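Local coordinates for alcohol dehydrogenase (Escherichia coli, PDB 5VM2), which probably acts as a zinc-dependent dehydrogenase that oxidises an alcohol group with NAD or NADP as acceptor, its substrate being unknown, at residues K171-G176 against P255-R260; C188-A193 against S306-V311; E329-V332 against D337-K340; H317-D320 against Q325-F328; S274-L279 against V285-V290. All coordinates share one frame; numbering follows the deposited sequence.

Interaction 1 (K171-G176 against P255-R260); sequences KIIILG and PYLVMR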
# COMPACT_ATOMS: atom_id res chain seq x y z
N LYS A 171 21.64 -3.61 9.02
CA LYS A 171 20.95 -4.88 9.15
C LYS A 171 19.48 -4.61 9.44
O LYS A 171 19.16 -3.79 10.31
CB LYS A 171 21.56 -5.73 10.26
CG LYS A 171 22.99 -6.13 10.01
CD LYS A 171 23.45 -7.18 11.02
CE LYS A 171 22.69 -8.48 10.83
NZ LYS A 171 23.12 -9.22 9.61
N ILE A 172 18.60 -5.29 8.72
CA ILE A 172 17.18 -4.96 8.72
C ILE A 172 16.37 -6.19 9.12
O ILE A 172 16.65 -7.31 8.68
CB ILE A 172 16.75 -4.43 7.34
CG1 ILE A 172 17.47 -3.10 7.07
CG2 ILE A 172 15.24 -4.24 7.25
CD1 ILE A 172 16.98 -2.37 5.87
N ILE A 173 15.37 -5.96 9.97
CA ILE A 173 14.37 -6.97 10.33
C ILE A 173 13.02 -6.42 9.92
O ILE A 173 12.65 -5.31 10.30
CB ILE A 173 14.38 -7.29 11.83
CG1 ILE A 173 15.72 -7.90 12.24
CG2 ILE A 173 13.24 -8.24 12.16
CD1 ILE A 173 15.86 -8.10 13.74
N ILE A 174 12.28 -7.20 9.14
CA ILE A 174 10.93 -6.85 8.72
C ILE A 174 9.97 -7.81 9.40
O ILE A 174 10.01 -9.03 9.16
CB ILE A 174 10.79 -6.90 7.19
CG1 ILE A 174 11.68 -5.81 6.57
CG2 ILE A 174 9.34 -6.73 6.78
CD1 ILE A 174 11.74 -5.86 5.09
N LEU A 175 9.11 -7.27 10.26
CA LEU A 175 8.09 -8.06 10.94
C LEU A 175 6.83 -8.06 10.08
O LEU A 175 6.14 -7.05 9.99
CB LEU A 175 7.82 -7.51 12.34
CG LEU A 175 9.03 -7.44 13.28
CD1 LEU A 175 8.62 -6.87 14.63
CD2 LEU A 175 9.70 -8.79 13.44
N GLY A 176 6.56 -9.19 9.44
CA GLY A 176 5.41 -9.29 8.56
C GLY A 176 5.82 -9.50 7.12
O GLY A 176 6.61 -8.73 6.57
N PRO A 255 10.89 -3.45 20.23
CA PRO A 255 11.91 -2.97 21.18
C PRO A 255 13.01 -3.97 21.46
O PRO A 255 14.17 -3.58 21.65
CB PRO A 255 11.08 -2.67 22.44
CG PRO A 255 9.74 -2.34 21.94
CD PRO A 255 9.52 -3.17 20.71
N TYR A 256 12.68 -5.26 21.50
CA TYR A 256 13.66 -6.30 21.81
C TYR A 256 14.54 -6.66 20.62
O TYR A 256 15.47 -7.46 20.78
CB TYR A 256 12.92 -7.53 22.33
CG TYR A 256 12.11 -7.23 23.57
CD1 TYR A 256 10.78 -6.87 23.49
CD2 TYR A 256 12.70 -7.29 24.83
CE1 TYR A 256 10.04 -6.58 24.63
CE2 TYR A 256 11.98 -7.01 25.98
CZ TYR A 256 10.65 -6.65 25.87
OH TYR A 256 9.93 -6.37 27.01
N LEU A 257 14.28 -6.10 19.44
CA LEU A 257 14.96 -6.50 18.21
C LEU A 257 15.89 -5.44 17.64
O LEU A 257 16.70 -5.77 16.76
CB LEU A 257 13.92 -6.87 17.14
CG LEU A 257 12.92 -7.97 17.51
CD1 LEU A 257 11.95 -8.19 16.37
CD2 LEU A 257 13.65 -9.25 17.85
N VAL A 258 15.79 -4.19 18.10
CA VAL A 258 16.50 -3.06 17.51
C VAL A 258 17.76 -2.79 18.33
O VAL A 258 17.80 -3.01 19.55
CB VAL A 258 15.59 -1.81 17.46
CG1 VAL A 258 15.23 -1.35 18.85
CG2 VAL A 258 16.24 -0.67 16.66
N MET A 259 18.80 -2.32 17.65
CA MET A 259 20.04 -1.95 18.32
C MET A 259 19.92 -0.56 18.95
O MET A 259 19.07 0.25 18.56
CB MET A 259 21.21 -1.95 17.34
CG MET A 259 21.27 -0.71 16.48
SD MET A 259 22.66 -0.72 15.31
CE MET A 259 23.76 -1.91 16.05
N ARG A 260 20.79 -0.29 19.91
CA ARG A 260 20.88 1.06 20.46
C ARG A 260 21.14 2.06 19.33
O ARG A 260 21.88 1.77 18.38
CB ARG A 260 21.98 1.13 21.51
CG ARG A 260 23.35 0.73 21.01
CD ARG A 260 24.35 0.68 22.15
NE ARG A 260 23.97 -0.29 23.17
CZ ARG A 260 24.43 -0.28 24.42
NH1 ARG A 260 25.28 0.66 24.80
NH2 ARG A 260 24.02 -1.20 25.28
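Ile173 and Leu257 are the closest backbone partners, yet their CA atoms stand 7.9 Å apart, too far for sheet pairing, and no hydrogen bond links the two segments. Side chains bridge the gap. Those of Ile173 and Leu257 cross at about a right angle: the CD1 methyl of Ile173 lies 4.1 Å from CB of Leu257 and also touches its carbonyl, 3.9 Å from Leu257 O. Two residues further along the strand, Leu175 reaches toward Leu257 tip to tip, and Leu175 CD2 comes within 3.7 Å of Leu257 CD1. The other methyl, Leu175 CD1, is 4.0 Å from Leu257 CD1, so one methyl of Leu257 sits against the whole fork of Leu175. In Leu257 the branch carbon CG is anti to the carbonyl carbon (chi1 -57°), which carries the fork away from its own backbone and onto strand 171-175.

Strand 171-175 lies inside the six-stranded parallel sheet of the Rossmann-type domain, where alternate residues face alternate sides. Ile173 and Leu175 share this side, and Leu257 also packs on Ile226 and Cys229 of helix 225-232. Branched aliphatic residues suit such a place, since they fill the space between sheet and helix and bring no polar side-chain group that would need a partner. Gly176 opens the turn of a probable GxGxxG dinucleotide-binding motif; its backbone angles would jam a CB against the carbonyl before it, so glycine fits. Because the side-chain contacts are apolar and all three residues are buried, the contact implies cohesion through close packing and exclusion of water, with no directional bond to fix the spacing.

Interaction 2 (C188-A193 against S306-V311); sequences CKCLGA and SGRFDV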
# COMPACT_ATOMS: atom_id res chain seq x y z
N CYS A 188 13.80 -2.13 0.61
CA CYS A 188 15.09 -2.20 1.29
C CYS A 188 16.18 -2.72 0.36
O CYS A 188 17.32 -2.24 0.39
CB CYS A 188 14.99 -3.07 2.54
SG CYS A 188 13.99 -2.33 3.86
N LYS A 189 15.85 -3.70 -0.48
CA LYS A 189 16.82 -4.20 -1.45
C LYS A 189 17.22 -3.12 -2.44
O LYS A 189 18.40 -2.96 -2.77
CB LYS A 189 16.25 -5.41 -2.20
CG LYS A 189 16.01 -6.63 -1.34
CD LYS A 189 16.45 -7.89 -2.06
CE LYS A 189 15.55 -8.20 -3.25
NZ LYS A 189 16.31 -8.76 -4.41
N CYS A 190 16.24 -2.35 -2.93
CA CYS A 190 16.54 -1.30 -3.89
C CYS A 190 17.42 -0.22 -3.29
O CYS A 190 18.17 0.44 -4.02
CB CYS A 190 15.24 -0.69 -4.42
SG CYS A 190 14.31 -1.81 -5.49
N LEU A 191 17.34 -0.01 -1.98
CA LEU A 191 18.19 0.96 -1.30
C LEU A 191 19.52 0.37 -0.85
O LEU A 191 20.29 1.04 -0.16
CB LEU A 191 17.44 1.56 -0.10
CG LEU A 191 16.62 2.81 -0.41
CD1 LEU A 191 15.36 2.45 -1.20
CD2 LEU A 191 16.26 3.54 0.87
N GLY A 192 19.82 -0.87 -1.24
CA GLY A 192 21.15 -1.42 -1.08
C GLY A 192 21.39 -2.25 0.16
O GLY A 192 22.52 -2.73 0.35
N ALA A 193 20.39 -2.44 1.01
CA ALA A 193 20.58 -3.29 2.17
C ALA A 193 20.84 -4.73 1.72
O ALA A 193 20.22 -5.21 0.78
CB ALA A 193 19.35 -3.24 3.08
N SER A 306 12.37 -1.48 -14.09
CA SER A 306 13.71 -2.04 -14.28
C SER A 306 13.76 -3.54 -14.03
O SER A 306 14.73 -4.19 -14.43
CB SER A 306 14.70 -1.34 -13.34
OG SER A 306 14.48 -1.74 -11.99
N GLY A 307 12.73 -4.11 -13.40
CA GLY A 307 12.75 -5.50 -12.99
C GLY A 307 13.34 -5.74 -11.62
O GLY A 307 13.21 -6.85 -11.09
N ARG A 308 13.97 -4.73 -11.01
CA ARG A 308 14.55 -4.90 -9.69
C ARG A 308 13.48 -5.12 -8.63
O ARG A 308 13.70 -5.85 -7.66
CB ARG A 308 15.42 -3.69 -9.33
CG ARG A 308 16.26 -3.87 -8.08
CD ARG A 308 17.34 -2.81 -7.98
NE ARG A 308 18.38 -2.97 -9.00
CZ ARG A 308 19.38 -2.12 -9.18
NH1 ARG A 308 19.49 -1.04 -8.41
NH2 ARG A 308 20.29 -2.34 -10.12
N PHE A 309 12.32 -4.49 -8.80
CA PHE A 309 11.20 -4.57 -7.87
C PHE A 309 10.10 -5.37 -8.57
O PHE A 309 9.57 -4.92 -9.59
CB PHE A 309 10.75 -3.16 -7.51
CG PHE A 309 9.95 -3.06 -6.24
CD1 PHE A 309 10.33 -2.17 -5.24
CD2 PHE A 309 8.79 -3.80 -6.06
CE1 PHE A 309 9.59 -2.05 -4.08
CE2 PHE A 309 8.04 -3.68 -4.90
CZ PHE A 309 8.44 -2.80 -3.91
N ASP A 310 9.78 -6.55 -8.04
CA ASP A 310 8.85 -7.49 -8.68
C ASP A 310 7.50 -7.43 -7.96
O ASP A 310 7.36 -7.95 -6.85
CB ASP A 310 9.43 -8.91 -8.66
CG ASP A 310 8.53 -9.95 -9.35
OD1 ASP A 310 7.38 -9.65 -9.72
OD2 ASP A 310 9.00 -11.10 -9.51
N VAL A 311 6.51 -6.80 -8.60
CA VAL A 311 5.15 -6.78 -8.07
C VAL A 311 4.23 -7.78 -8.75
O VAL A 311 3.22 -8.18 -8.15
CB VAL A 311 4.54 -5.36 -8.15
CG1 VAL A 311 5.30 -4.40 -7.25
CG2 VAL A 311 4.52 -4.85 -9.59
O HOH W 1 15.89 -7.75 -6.60
O HOH W 2 17.90 0.60 -6.69
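The Phe309 ring receives Cys190 SG obliquely, with the sulfur 70° off the ring normal, while the guanidinium group of Arg308 has water 2 at its edge, in plane. The first is a sulfur-aromatic contact: Cys190 SG is 5.3 Å from the centroid of the Phe309 ring and 4.0 Å from Phe309 CD1. It forms where helix 179-190 ends in a Schellman motif. Gly192, with a positive phi of 96°, is the C-prime residue; Ala193 N bonds to Cys188 O and Gly192 N to Lys189 O, closing the last turn. Glycine fits because a CB at these backbone angles would press on the preceding carbonyl oxygen.

Cys190 SG also touches the aliphatic part of Arg308, lying 3.8 Å from Arg308 CG. A small, polarisable thiol suits this wedge between a methylene chain and a ring. Arg308 starts extended, CG anti to the backbone N, and bends at chi3 (-69°), leaving its methylenes beside the sulfur while its charged end turns to solvent. Phe309 points into the interior, where Ala154 and Met158 of helix 145-163, Met183 of helix 179-190 and Ile304 of helix 297-305 pack around it. The loop after helix 297-305 is thereby joined to the end of helix 179-190. Water 2 completes the link, donating to Cys190 O at 2.7 Å and accepting from Arg308 NH1 at 2.9 Å.

Interaction 3 (E329-V332 against D337-K340); sequences EESV and DIIK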
# COMPACT_ATOMS: atom_id res chain seq x y z
N GLU A 329 -15.30 -11.30 0.06
CA GLU A 329 -15.51 -12.41 0.99
C GLU A 329 -14.24 -13.24 1.13
O GLU A 329 -13.78 -13.51 2.24
CB GLU A 329 -16.67 -13.28 0.52
CG GLU A 329 -18.03 -12.59 0.63
CD GLU A 329 -19.15 -13.41 0.03
OE1 GLU A 329 -18.89 -14.53 -0.46
OE2 GLU A 329 -20.31 -12.94 0.04
N GLU A 330 -13.65 -13.64 -0.00
CA GLU A 330 -12.43 -14.45 0.05
C GLU A 330 -11.27 -13.68 0.66
O GLU A 330 -10.43 -14.28 1.35
CB GLU A 330 -12.06 -14.94 -1.35
CG GLU A 330 -13.03 -15.97 -1.90
CD GLU A 330 -12.52 -16.63 -3.17
OE1 GLU A 330 -11.45 -16.22 -3.66
OE2 GLU A 330 -13.20 -17.56 -3.66
N SER A 331 -11.21 -12.37 0.44
CA SER A 331 -10.18 -11.56 1.08
C SER A 331 -10.33 -11.53 2.59
O SER A 331 -9.37 -11.20 3.29
CB SER A 331 -10.21 -10.14 0.51
OG SER A 331 -9.94 -10.15 -0.88
N VAL A 332 -11.51 -11.88 3.10
CA VAL A 332 -11.69 -12.06 4.54
C VAL A 332 -11.54 -13.52 4.94
O VAL A 332 -10.82 -13.84 5.89
CB VAL A 332 -13.07 -11.51 4.96
CG1 VAL A 332 -13.26 -11.64 6.46
CG2 VAL A 332 -13.23 -10.06 4.51
N ASP A 337 -4.21 -17.48 2.36
CA ASP A 337 -3.61 -17.91 1.10
C ASP A 337 -3.43 -16.77 0.10
O ASP A 337 -3.00 -17.02 -1.03
CB ASP A 337 -4.44 -19.03 0.47
CG ASP A 337 -4.18 -20.38 1.12
OD1 ASP A 337 -3.03 -20.85 1.07
OD2 ASP A 337 -5.13 -20.97 1.68
N ILE A 338 -3.73 -15.54 0.49
CA ILE A 338 -3.66 -14.40 -0.42
C ILE A 338 -2.46 -13.54 -0.05
O ILE A 338 -2.38 -13.03 1.07
CB ILE A 338 -4.95 -13.57 -0.40
CG1 ILE A 338 -6.15 -14.44 -0.80
CG2 ILE A 338 -4.82 -12.37 -1.33
CD1 ILE A 338 -7.47 -13.71 -0.75
N ILE A 339 -1.53 -13.40 -0.99
CA ILE A 339 -0.50 -12.37 -0.86
C ILE A 339 -1.03 -11.03 -1.35
O ILE A 339 -1.01 -10.03 -0.62
CB ILE A 339 0.77 -12.79 -1.62
CG1 ILE A 339 1.27 -14.15 -1.13
CG2 ILE A 339 1.85 -11.74 -1.48
CD1 ILE A 339 1.76 -14.13 0.29
N LYS A 340 -1.54 -11.00 -2.57
CA LYS A 340 -2.17 -9.80 -3.12
C LYS A 340 -3.24 -10.22 -4.11
O LYS A 340 -2.96 -10.96 -5.05
CB LYS A 340 -1.14 -8.90 -3.80
CG LYS A 340 -1.70 -7.55 -4.23
CD LYS A 340 -2.24 -6.77 -3.05
CE LYS A 340 -2.33 -5.29 -3.36
NZ LYS A 340 -3.13 -4.55 -2.35
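Ile338 meets Glu330 and Ser331 because its longer branch is fully stretched: CG1 is anti to the carbonyl carbon (chi1 -59°), and CD1 continues straight on (chi2 178°). That places the terminal methyl against the helix backbone, while the CA atoms of Ser331 and Ile338 remain 7.3 Å apart. Ile338 CD1 lies 3.7 Å from Glu330 O and 3.9 Å from Ser331 CA, so a single methyl rests on the peptide that joins these two residues. Ser331 OG is a looser neighbour, 4.3 Å from Ile338 CD1, and hydrogen-bonds with Ala327 O within the helix. A small serine suits this spot: it lets the methyl approach the backbone, and its hydroxyl finds a partner one turn back.

The two segments belong to the beta-alpha-beta unit of strand 315-320, helix 324-333 and strand 340-344, whose two strands pair in parallel. Ile338 lies in the link between helix and second strand, and its side chain also packs on Thr316, His317 and Tyr319 of the first strand. A branched aliphatic residue serves both neighbours, filling the space between helix and sheet. Helix 41-48 also packs on this turn, Ser331 and Val332 touching Val43 and Val332 touching Phe46 as well. At the entrance to the second strand, Lys340 NZ makes a salt bridge with OE2 of Glu66, one of the magnesium ligands, and also hydrogen-bonds to Ile38 O.

Interaction 4 (H317-D320 against Q325-F328); sequences HIYD and QQAF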
# COMPACT_ATOMS: atom_id res chain seq x y z
N HIS A 317 -4.22 -13.82 -6.75
CA HIS A 317 -5.61 -13.99 -7.14
C HIS A 317 -6.06 -12.79 -7.96
O HIS A 317 -5.80 -11.65 -7.58
CB HIS A 317 -6.52 -14.15 -5.91
CG HIS A 317 -6.17 -15.32 -5.05
ND1 HIS A 317 -5.23 -15.25 -4.04
CD2 HIS A 317 -6.64 -16.59 -5.03
CE1 HIS A 317 -5.13 -16.42 -3.45
NE2 HIS A 317 -5.98 -17.25 -4.03
N ILE A 318 -6.74 -13.06 -9.07
CA ILE A 318 -7.35 -12.03 -9.91
C ILE A 318 -8.83 -12.33 -10.01
O ILE A 318 -9.22 -13.42 -10.43
CB ILE A 318 -6.70 -11.97 -11.30
CG1 ILE A 318 -5.22 -11.61 -11.20
CG2 ILE A 318 -7.44 -10.98 -12.19
CD1 ILE A 318 -4.47 -11.73 -12.50
N TYR A 319 -9.66 -11.36 -9.62
CA TYR A 319 -11.11 -11.47 -9.63
C TYR A 319 -11.69 -10.61 -10.75
O TYR A 319 -11.17 -9.53 -11.06
CB TYR A 319 -11.71 -11.02 -8.29
CG TYR A 319 -11.18 -11.77 -7.09
CD1 TYR A 319 -10.07 -11.31 -6.40
CD2 TYR A 319 -11.79 -12.94 -6.65
CE1 TYR A 319 -9.58 -12.00 -5.30
CE2 TYR A 319 -11.31 -13.63 -5.56
CZ TYR A 319 -10.20 -13.15 -4.89
OH TYR A 319 -9.72 -13.84 -3.80
N ASP A 320 -12.73 -11.10 -11.42
CA ASP A 320 -13.48 -10.26 -12.33
C ASP A 320 -14.29 -9.23 -11.54
O ASP A 320 -14.69 -9.46 -10.40
CB ASP A 320 -14.41 -11.10 -13.21
CG ASP A 320 -13.68 -11.73 -14.39
OD1 ASP A 320 -12.67 -11.15 -14.84
OD2 ASP A 320 -14.13 -12.80 -14.86
N GLN A 325 -18.15 -9.26 -5.03
CA GLN A 325 -18.59 -9.74 -3.72
C GLN A 325 -17.71 -10.88 -3.23
O GLN A 325 -17.21 -10.85 -2.10
CB GLN A 325 -20.05 -10.18 -3.80
CG GLN A 325 -20.66 -10.65 -2.47
CD GLN A 325 -20.52 -9.63 -1.35
OE1 GLN A 325 -20.48 -8.43 -1.58
NE2 GLN A 325 -20.43 -10.12 -0.12
N GLN A 326 -17.52 -11.91 -4.07
CA GLN A 326 -16.64 -13.01 -3.71
C GLN A 326 -15.22 -12.51 -3.45
O GLN A 326 -14.57 -12.97 -2.51
CB GLN A 326 -16.65 -14.06 -4.82
CG GLN A 326 -15.37 -14.88 -4.91
CD GLN A 326 -15.49 -16.03 -5.89
OE1 GLN A 326 -16.32 -16.01 -6.80
NE2 GLN A 326 -14.66 -17.05 -5.70
N ALA A 327 -14.75 -11.57 -4.27
CA ALA A 327 -13.42 -10.99 -4.07
C ALA A 327 -13.23 -10.50 -2.65
O ALA A 327 -12.17 -10.71 -2.04
CB ALA A 327 -13.19 -9.85 -5.07
N PHE A 328 -14.25 -9.84 -2.08
CA PHE A 328 -14.11 -9.31 -0.73
C PHE A 328 -14.38 -10.37 0.33
O PHE A 328 -13.75 -10.35 1.39
CB PHE A 328 -15.02 -8.10 -0.54
CG PHE A 328 -14.41 -6.82 -1.02
CD1 PHE A 328 -13.45 -6.17 -0.25
CD2 PHE A 328 -14.76 -6.28 -2.24
CE1 PHE A 328 -12.87 -4.99 -0.69
CE2 PHE A 328 -14.18 -5.10 -2.68
CZ PHE A 328 -13.24 -4.46 -1.91
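Tyr319 lays one face of its ring against Ala327, and this pair carries most of the contact. Ala327 CA sits over the ring centre, 3.6 Å from the centroid of the Tyr319 ring and only 12° off the ring normal, a CH-pi interaction. The methyl lies nearer the root of the ring, with Ala327 CB 3.4 Å from Tyr319 CG and 3.7 Å from Tyr319 CB. Packing this tight depends on alanine: with one methyl as its side chain, the helix can bring its own backbone down onto the aromatic face. The CA atoms of Tyr319 and Ala327 are therefore just 6.0 Å apart. Gln326 adds a looser touch, its CG 4.3 Å from Tyr319 CE2, through the aliphatic part of a side chain that is otherwise largely exposed.

The torsions of Tyr319 set up the CH-pi contact. Its CG is anti to the carbonyl carbon, and a chi2 of 90° turns the ring broadside to the helix. Beyond the ring, the hydroxyl hydrogen-bonds with Glu330 OE1, one turn further along the same helix, and so fixes the far end of the tyrosine. Glu330 is itself held through OE2, which accepts a bond from Gln326 NE2. Tyrosine thus suits its place twice over, offering its pi face to alanine and a polar end to glutamate.

Helix 324-333 here packs on strand 315-320, the first strand of a beta-alpha-beta unit. Tyr319 pairs through its backbone with Val342 and Lys344 of the parallel strand 340-344, and Ala327 also touches Ile343 of that strand.

Interaction 5 (S274-L279 against V285-V290); sequences SAINFL and VTIQTV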
# COMPACT_ATOMS: atom_id res chain seq x y z
N SER A 274 -0.53 -0.39 22.31
CA SER A 274 0.52 -1.39 22.50
C SER A 274 1.47 -0.92 23.58
O SER A 274 1.97 0.21 23.53
CB SER A 274 1.28 -1.65 21.20
OG SER A 274 1.92 -0.47 20.74
N ALA A 275 1.73 -1.79 24.56
CA ALA A 275 2.62 -1.46 25.67
C ALA A 275 4.08 -1.54 25.21
O ALA A 275 4.55 -2.62 24.81
CB ALA A 275 2.37 -2.40 26.85
N ILE A 276 4.79 -0.42 25.27
CA ILE A 276 6.17 -0.33 24.80
C ILE A 276 7.10 -0.34 26.01
O ILE A 276 6.88 0.40 26.98
CB ILE A 276 6.39 0.93 23.95
CG1 ILE A 276 5.52 0.89 22.69
CG2 ILE A 276 7.86 1.09 23.59
CD1 ILE A 276 5.53 -0.45 21.98
N ASN A 277 8.14 -1.16 25.95
CA ASN A 277 9.16 -1.22 26.99
C ASN A 277 10.27 -0.25 26.61
O ASN A 277 11.23 -0.62 25.93
CB ASN A 277 9.66 -2.64 27.18
CG ASN A 277 10.62 -2.78 28.35
OD1 ASN A 277 11.21 -1.81 28.82
ND2 ASN A 277 10.79 -4.01 28.83
N PHE A 278 10.15 1.00 27.06
CA PHE A 278 11.13 2.02 26.69
C PHE A 278 12.48 1.78 27.35
O PHE A 278 13.51 2.24 26.84
CB PHE A 278 10.60 3.41 27.03
CG PHE A 278 9.65 3.94 26.00
CD1 PHE A 278 10.10 4.23 24.73
CD2 PHE A 278 8.31 4.12 26.30
CE1 PHE A 278 9.23 4.71 23.76
CE2 PHE A 278 7.43 4.61 25.34
CZ PHE A 278 7.89 4.90 24.07
N LEU A 279 12.51 1.06 28.48
CA LEU A 279 13.78 0.72 29.11
C LEU A 279 14.67 -0.04 28.14
O LEU A 279 15.88 0.20 28.08
CB LEU A 279 13.53 -0.09 30.38
CG LEU A 279 14.77 -0.51 31.19
CD1 LEU A 279 15.70 0.67 31.42
CD2 LEU A 279 14.36 -1.14 32.51
N VAL A 285 16.98 5.13 20.76
CA VAL A 285 16.20 4.50 19.70
C VAL A 285 15.08 5.43 19.27
O VAL A 285 14.53 6.21 20.08
CB VAL A 285 15.66 3.14 20.19
CG1 VAL A 285 14.62 2.57 19.22
CG2 VAL A 285 16.80 2.15 20.40
N THR A 286 14.73 5.38 17.99
CA THR A 286 13.67 6.19 17.41
C THR A 286 12.55 5.28 16.90
O THR A 286 12.82 4.30 16.20
CB THR A 286 14.21 7.05 16.26
OG1 THR A 286 15.06 8.08 16.78
CG2 THR A 286 13.08 7.68 15.50
N ILE A 287 11.32 5.59 17.28
CA ILE A 287 10.13 4.94 16.74
C ILE A 287 9.41 5.96 15.88
O ILE A 287 9.03 7.03 16.37
CB ILE A 287 9.20 4.42 17.85
CG1 ILE A 287 9.93 3.44 18.77
CG2 ILE A 287 7.96 3.77 17.25
CD1 ILE A 287 9.12 3.06 20.00
N GLN A 288 9.22 5.64 14.60
CA GLN A 288 8.52 6.56 13.71
C GLN A 288 7.41 5.83 12.99
O GLN A 288 7.63 4.75 12.43
CB GLN A 288 9.47 7.20 12.69
CG GLN A 288 8.77 8.33 11.90
CD GLN A 288 9.72 9.11 11.02
OE1 GLN A 288 10.83 8.66 10.72
NE2 GLN A 288 9.29 10.29 10.59
N THR A 289 6.21 6.41 13.00
CA THR A 289 5.13 5.90 12.18
C THR A 289 5.33 6.35 10.74
O THR A 289 5.95 7.39 10.47
CB THR A 289 3.77 6.38 12.70
OG1 THR A 289 3.75 7.81 12.82
CG2 THR A 289 3.46 5.75 14.05
N VAL A 290 4.84 5.55 9.81
CA VAL A 290 5.00 5.80 8.38
C VAL A 290 3.62 5.81 7.76
O VAL A 290 2.84 4.87 7.94
CB VAL A 290 5.89 4.73 7.71
CG1 VAL A 290 6.17 5.11 6.27
CG2 VAL A 290 7.19 4.58 8.47
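Ile287 meets both Ile276 and Phe278 through one methyl, and every contact across these segments is apolar. Ile287 CD1 lies 4.1 Å from Phe278 CE1, its approach to the ring oblique, and 4.3 Å from Ile276 CG2. The methyl is carried there by an extended branch, CG1 anti to the carbonyl carbon and chi2 at 172°. Within segment 274-279 the two partners also pack on each other: Ile276 CG2 stands over the centre of one face of the Phe278 ring, 3.7 Å above its plane. The residue types suit a surface crossing of this kind: Ile287 reaches out with its extended CD1 and Phe278 with its ring, while beta-branched Ile276 offers CG2 to both.

The backbones themselves remain well separated. The segments run in opposite directions, Ile276 facing Ile287 and Phe278 facing Val285, but the CA atoms of Ile276 and Ile287 are 10.4 Å apart. No hydrogen bond passes between them.

Polar links lead away from the contact. Asn277, which alternates with the two apolar residues, hydrogen-bonds through ND2 to Tyr256 OH and so ties the loop to the segment that follows helix 248-253.

Segment 274-279 lies in the loop after strand 262-267 and rests on helix 248-253, where Ile276 touches Val251. Strand 286-290 is an outermost strand of the parallel Rossmann-type sheet and pairs with strand 262-267, against whose Ile264 and Ile266 the side chain of Ile287 also packs.

Interactions 1 and 5 lie on the Rossmann-type sheet; interaction 2 joins the end of its helix 179-190 to the loop leading toward strand 315-320. Interactions 1 and 2 touch through Ile172 CD1, 3.6 Å from Cys188 SG. Between interactions 1 and 5, Met259 O approaches Val285 CG2 at 3.5 Å. Interactions 3 and 4 share helix 324-333, with centres about 9 Å apart, and Asp337 O lies 3.3 Å from His317 CE1. Interactions 4 and 5 are about 37 Å apart between centres. The bound magnesium, held by His65, Glu66 and Glu152, lies about 12 Å from the Phe309 side chain and about 13 Å from that of Ser331, so neither interaction 2 nor 3 reaches it.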